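Local structure of thermophilic dibenzothiophene desulfurization enzyme C (Paenibacillus sp. A11-2, 5XDC) at residues L258-A263 / Q307-G312. The protein probably catalyses the two-step oxidation of dibenzothiophene to its sulfoxide and then its sulfone, using reduced FMN and molecular oxygen. Sequence-based numbering, arbitrary orientation.
Sequences LYLGIA and QVAEAG
L260 reaches from one helix to A309 and E310 on the next. Its CB points toward the second helix but makes no close contact there; the nearest side-chain atom, E310 CG, is 4.7 Å from L260 CB and about as far from both methyls. CG is anti to the carbonyl carbon (chi1 -63°), which carries the branch point outward from the helix. There the side chain forks. CD2 meets the A309 methyl obliquely, with L260 CD2 3.7 Å from A309 CB, the closest approach across the pair. The other branch lies over the backbone, where L260 CD1 is 4.1 Å from A309 O. E310 CA is slightly farther from that methyl.

These are neighbouring, roughly antiparallel helices, 247-276 and 293-324, of the C-terminal helical bundle of the acyl-CoA dehydrogenase fold. Helix 331-363 also borders L260, through A348.

Leucine suits its place because its forked end can touch two points of the opposing helix, while alanine at 309 is short enough to let that fork approach the backbone. E310 places its aliphatic CG near the leucine while its carboxylate goes elsewhere: OE2 forms a salt bridge with R264 NE, just beyond 258-263 on the first helix.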
loop_
_atom_site.group_PDB
_atom_site.type_symbol
_atom_site.label_atom_id
_atom_site.label_comp_id
_atom_site.label_asym_id
_atom_site.label_seq_id
_atom_site.Cartn_x
_atom_site.Cartn_y
_atom_site.Cartn_z
ATOM N N LEU B 258 13.653 -16.087 9.528
ATOM C CA LEU B 258 12.677 -16.062 10.612
ATOM C C LEU B 258 11.381 -15.430 10.136
ATOM O O LEU B 258 10.290 -15.958 10.388
ATOM C CB LEU B 258 13.217 -15.276 11.810
ATOM C CG LEU B 258 14.457 -15.823 12.523
ATOM C CD1 LEU B 258 14.815 -14.920 13.676
ATOM C CD2 LEU B 258 14.204 -17.254 13.004
ATOM N N TYR B 259 11.493 -14.311 9.414
ATOM C CA TYR B 259 10.304 -13.585 8.970
ATOM C C TYR B 259 9.551 -14.369 7.907
ATOM O O TYR B 259 8.316 -14.447 7.949
ATOM C CB TYR B 259 10.687 -12.191 8.469
ATOM C CG TYR B 259 11.542 -11.409 9.443
ATOM C CD1 TYR B 259 11.518 -11.671 10.809
ATOM C CD2 TYR B 259 12.377 -10.419 8.991
ATOM C CE1 TYR B 259 12.331 -10.983 11.674
ATOM C CE2 TYR B 259 13.196 -9.724 9.856
ATOM C CZ TYR B 259 13.178 -10.026 11.197
ATOM O OH TYR B 259 14.007 -9.321 12.032
ATOM N N LEU B 260 10.265 -14.983 6.960
ATOM C CA LEU B 260 9.585 -15.827 5.974
ATOM C C LEU B 260 8.937 -17.041 6.630
ATOM O O LEU B 260 7.843 -17.459 6.239
ATOM C CB LEU B 260 10.569 -16.270 4.894
ATOM C CG LEU B 260 11.170 -15.142 4.067
ATOM C CD1 LEU B 260 12.259 -15.702 3.150
ATOM C CD2 LEU B 260 10.099 -14.458 3.232
ATOM N N GLY B 261 9.586 -17.627 7.635
ATOM C CA GLY B 261 8.981 -18.754 8.322
ATOM C C GLY B 261 7.722 -18.375 9.082
ATOM O O GLY B 261 6.707 -19.079 9.021
ATOM N N ILE B 262 7.766 -17.259 9.804
ATOM C CA ILE B 262 6.572 -16.791 10.512
ATOM C C ILE B 262 5.448 -16.536 9.518
ATOM O O ILE B 262 4.298 -16.924 9.747
ATOM C CB ILE B 262 6.890 -15.531 11.338
ATOM C CG1 ILE B 262 7.842 -15.864 12.485
ATOM C CG2 ILE B 262 5.603 -14.905 11.870
ATOM C CD1 ILE B 262 8.433 -14.649 13.143
ATOM N N ALA B 263 5.777 -15.908 8.383
ATOM C CA ALA B 263 4.781 -15.605 7.360
ATOM C C ALA B 263 4.126 -16.874 6.833
ATOM O O ALA B 263 2.902 -16.929 6.663
ATOM C CB ALA B 263 5.421 -14.824 6.216
ATOM N N GLN B 307 5.654 -16.751 -2.116
ATOM C CA GLN B 307 6.376 -17.600 -3.061
ATOM C C GLN B 307 7.578 -16.865 -3.619
ATOM O O GLN B 307 8.686 -17.406 -3.671
ATOM C CB GLN B 307 5.480 -18.036 -4.224
ATOM C CG GLN B 307 4.204 -18.792 -3.902
ATOM C CD GLN B 307 4.352 -19.881 -2.864
ATOM O OE1 GLN B 307 5.027 -20.891 -3.091
ATOM N NE2 GLN B 307 3.679 -19.705 -1.726
ATOM N N VAL B 308 7.374 -15.624 -4.056
ATOM C CA VAL B 308 8.460 -14.897 -4.694
ATOM C C VAL B 308 9.556 -14.588 -3.684
ATOM O O VAL B 308 10.749 -14.731 -3.982
ATOM C CB VAL B 308 7.924 -13.622 -5.368
ATOM C CG1 VAL B 308 9.070 -12.794 -5.932
ATOM C CG2 VAL B 308 6.939 -13.969 -6.478
ATOM N N ALA B 309 9.176 -14.151 -2.478
ATOM C CA ALA B 309 10.173 -13.837 -1.453
ATOM C C ALA B 309 10.989 -15.067 -1.083
ATOM O O ALA B 309 12.208 -14.978 -0.886
ATOM C CB ALA B 309 9.497 -13.263 -0.209
ATOM N N GLU B 310 10.333 -16.221 -0.960
ATOM C CA GLU B 310 11.055 -17.447 -0.622
ATOM C C GLU B 310 12.002 -17.845 -1.743
ATOM O O GLU B 310 13.165 -18.200 -1.498
ATOM C CB GLU B 310 10.078 -18.577 -0.351
ATOM C CG GLU B 310 9.305 -18.416 0.948
ATOM C CD GLU B 310 8.296 -19.524 1.189
ATOM O OE1 GLU B 310 7.749 -20.091 0.215
ATOM O OE2 GLU B 310 8.031 -19.809 2.374
ATOM N N ALA B 311 11.510 -17.813 -2.981
ATOM C CA ALA B 311 12.350 -18.194 -4.111
ATOM C C ALA B 311 13.557 -17.279 -4.206
ATOM O O ALA B 311 14.673 -17.730 -4.501
ATOM C CB ALA B 311 11.542 -18.168 -5.412
ATOM N N GLY B 312 13.359 -15.988 -3.942
ATOM C CA GLY B 312 14.474 -15.060 -3.936
ATOM C C GLY B 312 15.458 -15.327 -2.814
ATOM O O GLY B 312 16.672 -15.196 -2.995
#